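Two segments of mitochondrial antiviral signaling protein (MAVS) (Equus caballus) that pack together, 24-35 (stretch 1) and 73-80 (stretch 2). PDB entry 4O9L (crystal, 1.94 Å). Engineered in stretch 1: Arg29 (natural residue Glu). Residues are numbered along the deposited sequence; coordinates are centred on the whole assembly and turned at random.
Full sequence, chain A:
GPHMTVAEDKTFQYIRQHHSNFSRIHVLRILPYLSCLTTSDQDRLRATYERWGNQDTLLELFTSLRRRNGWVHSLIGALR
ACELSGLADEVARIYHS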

# COMPACT_ATOMS: atom_id res chain seq x y z
N ARG A 24 -10.07 -3.29 -4.73
CA ARG A 24 -10.86 -3.96 -3.70
C ARG A 24 -10.19 -3.98 -2.33
O ARG A 24 -10.73 -4.55 -1.38
CB ARG A 24 -11.26 -5.38 -4.15
CG ARG A 24 -12.53 -5.38 -5.01
CD ARG A 24 -12.68 -6.69 -5.80
NE ARG A 24 -11.55 -6.90 -6.71
CZ ARG A 24 -11.44 -6.36 -7.91
NH1 ARG A 24 -10.37 -6.61 -8.66
NH2 ARG A 24 -12.39 -5.56 -8.37
N ILE A 25 -9.03 -3.34 -2.22
CA ILE A 25 -8.46 -3.07 -0.90
C ILE A 25 -9.47 -2.16 -0.20
O ILE A 25 -10.00 -1.24 -0.82
CB ILE A 25 -7.10 -2.35 -1.02
CG1 ILE A 25 -6.08 -3.26 -1.70
CG2 ILE A 25 -6.58 -1.87 0.35
CD1 ILE A 25 -4.73 -2.61 -1.94
N HIS A 26 -9.77 -2.45 1.07
CA HIS A 26 -10.56 -1.53 1.87
C HIS A 26 -9.58 -0.78 2.77
O HIS A 26 -8.95 -1.39 3.64
CB HIS A 26 -11.58 -2.27 2.72
CG HIS A 26 -12.45 -1.38 3.55
ND1 HIS A 26 -13.10 -1.81 4.69
CD2 HIS A 26 -12.77 -0.07 3.40
CE1 HIS A 26 -13.79 -0.81 5.20
NE2 HIS A 26 -13.60 0.26 4.45
N VAL A 27 -9.44 0.52 2.55
CA VAL A 27 -8.40 1.29 3.24
C VAL A 27 -8.45 1.14 4.76
O VAL A 27 -7.43 0.89 5.41
CB VAL A 27 -8.45 2.79 2.85
CG1 VAL A 27 -7.58 3.64 3.80
CG2 VAL A 27 -8.00 2.97 1.42
N LEU A 28 -9.64 1.27 5.33
CA LEU A 28 -9.77 1.26 6.78
C LEU A 28 -9.32 -0.07 7.37
O LEU A 28 -8.70 -0.12 8.43
CB LEU A 28 -11.19 1.60 7.21
CG LEU A 28 -11.61 3.06 7.11
CD1 LEU A 28 -12.90 3.27 7.93
CD2 LEU A 28 -10.50 4.00 7.59
N ARG A 29 -9.63 -1.16 6.67
CA ARG A 29 -9.25 -2.48 7.12
C ARG A 29 -7.75 -2.73 7.02
O ARG A 29 -7.17 -3.38 7.88
CB ARG A 29 -10.00 -3.56 6.33
CG ARG A 29 -9.63 -4.96 6.75
CD ARG A 29 -10.43 -6.01 6.00
NE ARG A 29 -10.11 -7.34 6.51
CZ ARG A 29 -10.47 -8.47 5.91
NH1 ARG A 29 -10.13 -9.64 6.45
NH2 ARG A 29 -11.16 -8.43 4.78
N ILE A 30 -7.11 -2.21 5.98
CA ILE A 30 -5.69 -2.52 5.76
C ILE A 30 -4.74 -1.68 6.63
O ILE A 30 -3.68 -2.18 7.02
CB ILE A 30 -5.28 -2.46 4.27
CG1 ILE A 30 -3.96 -3.24 4.05
CG2 ILE A 30 -5.15 -1.00 3.80
CD1 ILE A 30 -3.59 -3.50 2.57
N LEU A 31 -5.13 -0.43 6.93
CA LEU A 31 -4.28 0.51 7.67
C LEU A 31 -3.56 -0.04 8.93
O LEU A 31 -2.35 0.13 9.06
CB LEU A 31 -5.04 1.81 8.02
CG LEU A 31 -5.29 2.84 6.92
CD1 LEU A 31 -6.13 4.00 7.45
CD2 LEU A 31 -3.97 3.36 6.35
N PRO A 32 -4.30 -0.69 9.86
CA PRO A 32 -3.62 -1.11 11.09
C PRO A 32 -2.57 -2.19 10.85
O PRO A 32 -1.73 -2.41 11.73
CB PRO A 32 -4.76 -1.69 11.94
CG PRO A 32 -6.03 -1.23 11.30
CD PRO A 32 -5.72 -1.10 9.85
N TYR A 33 -2.60 -2.86 9.70
CA TYR A 33 -1.62 -3.91 9.42
C TYR A 33 -0.31 -3.38 8.84
O TYR A 33 0.70 -4.07 8.86
CB TYR A 33 -2.22 -4.96 8.46
CG TYR A 33 -3.32 -5.78 9.08
CD1 TYR A 33 -3.03 -6.79 9.99
CD2 TYR A 33 -4.65 -5.55 8.74
CE1 TYR A 33 -4.05 -7.55 10.56
CE2 TYR A 33 -5.67 -6.31 9.30
CZ TYR A 33 -5.36 -7.30 10.21
OH TYR A 33 -6.37 -8.05 10.77
N LEU A 34 -0.34 -2.16 8.31
CA LEU A 34 0.82 -1.57 7.65
C LEU A 34 1.76 -0.98 8.69
O LEU A 34 1.72 0.22 8.97
CB LEU A 34 0.37 -0.50 6.64
CG LEU A 34 -0.48 -1.05 5.49
CD1 LEU A 34 -1.26 0.05 4.78
CD2 LEU A 34 0.39 -1.80 4.47
N SER A 35 2.62 -1.83 9.26
CA SER A 35 3.48 -1.44 10.38
C SER A 35 4.52 -0.38 10.01
O SER A 35 5.19 0.18 10.88
CB SER A 35 4.16 -2.68 10.99
OG SER A 35 4.98 -3.35 10.04
N HIS A 73 7.16 -4.84 1.73
CA HIS A 73 6.94 -6.03 2.54
C HIS A 73 5.85 -5.82 3.58
O HIS A 73 5.10 -6.75 3.92
CB HIS A 73 8.28 -6.48 3.13
CG HIS A 73 9.35 -6.57 2.10
ND1 HIS A 73 9.39 -7.58 1.15
CD2 HIS A 73 10.37 -5.73 1.77
CE1 HIS A 73 10.39 -7.39 0.32
NE2 HIS A 73 11.00 -6.26 0.68
N SER A 74 5.74 -4.60 4.07
CA SER A 74 4.61 -4.23 4.91
C SER A 74 3.30 -4.46 4.15
O SER A 74 2.38 -5.12 4.65
CB SER A 74 4.73 -2.77 5.35
OG SER A 74 3.74 -2.45 6.33
N LEU A 75 3.22 -3.94 2.92
CA LEU A 75 2.02 -4.10 2.10
C LEU A 75 1.70 -5.56 1.79
O LEU A 75 0.54 -5.98 1.87
CB LEU A 75 2.17 -3.34 0.79
CG LEU A 75 1.05 -3.46 -0.25
CD1 LEU A 75 -0.27 -2.94 0.31
CD2 LEU A 75 1.47 -2.66 -1.51
N ILE A 76 2.71 -6.34 1.43
CA ILE A 76 2.52 -7.75 1.14
C ILE A 76 1.92 -8.45 2.35
O ILE A 76 0.91 -9.16 2.22
CB ILE A 76 3.85 -8.43 0.72
CG1 ILE A 76 4.24 -7.98 -0.69
CG2 ILE A 76 3.73 -9.97 0.79
CD1 ILE A 76 5.68 -8.22 -1.03
N GLY A 77 2.51 -8.24 3.53
CA GLY A 77 1.98 -8.83 4.75
C GLY A 77 0.54 -8.41 5.04
O GLY A 77 -0.31 -9.21 5.44
N ALA A 78 0.27 -7.13 4.82
CA ALA A 78 -1.05 -6.57 5.11
C ALA A 78 -2.10 -7.09 4.13
O ALA A 78 -3.25 -7.34 4.52
CB ALA A 78 -1.00 -5.05 5.09
N LEU A 79 -1.71 -7.24 2.87
CA LEU A 79 -2.63 -7.80 1.88
C LEU A 79 -3.06 -9.22 2.26
O LEU A 79 -4.24 -9.56 2.18
CB LEU A 79 -2.03 -7.74 0.46
CG LEU A 79 -1.96 -6.32 -0.11
CD1 LEU A 79 -1.01 -6.23 -1.33
CD2 LEU A 79 -3.36 -5.83 -0.47
N ARG A 80 -2.10 -10.04 2.68
CA ARG A 80 -2.40 -11.38 3.16
C ARG A 80 -3.34 -11.34 4.36
O ARG A 80 -4.29 -12.11 4.46
CB ARG A 80 -1.11 -12.13 3.53
CG ARG A 80 -0.25 -12.48 2.32
CD ARG A 80 1.13 -12.93 2.74
NE ARG A 80 1.96 -13.28 1.59
CZ ARG A 80 3.29 -13.33 1.63
NH1 ARG A 80 3.93 -13.02 2.76
NH2 ARG A 80 3.98 -13.66 0.55
O HOH W 1 2.30 -6.55 7.07
O HOH W 2 4.23 -5.12 8.25

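Residues 24-35 of MAVS lie against residues 73-80, part of a longer helix, in a contact that buries 351 Å², both sides summed, and is held by apolar packing with water at one end; no direct hydrogen bond crosses it. Ile25 opens the contact: its CA-to-CB bond points toward the helix, and Ile25 CD1 reaches CD2 of Leu79 at 3.8 Å. His26 takes the N-cap position, its backbone O accepting from Ile30 N at 3.1 Å, and the turn that follows carries Val27, Leu28 and the engineered Arg29 without contact to the helix. Ile30 comes next. With chi1 and chi2 both t, it extends across the helix surface, where Ile30 CG1 sits 3.6 Å from CB of Ala78 and Ile30 CD1 lies 3.8 Å from CD2 of Leu79 and 4.1 Å from CD1 of Leu75. A short 3-10 segment follows, in which Leu31 points away and Pro32 is out of reach. Tyr33 packs through its base: Tyr33 CB is 3.6 Å from CB of Ala78, while the ring leads away. The small side chain of Ala78 accompanies a close backbone approach here, with Tyr33 CA and Ala78 CA 5.1 Å apart. Water 1 donates to Ser74 O at 2.8 Å and weakly to Tyr33 O at 3.5 Å. Leu34 starts sideways, but its end turns in, placing Leu34 CD2 3.6 Å from Ala78 CB and 3.7 Å from Leu75 CA, so Ala78 is touched by three successive contact residues, Ile30, Tyr33 and Leu34. Ser35 meets the helix through polar atoms. Ser35 N lies 3.2 Å from Ser74 OG, yet the angle is too poor for a hydrogen bond. Water makes the link instead: water 2 is hydrogen-bonded to Ser35 OG at 2.6 Å and weakly to Ser74 OG at 3.3 Å.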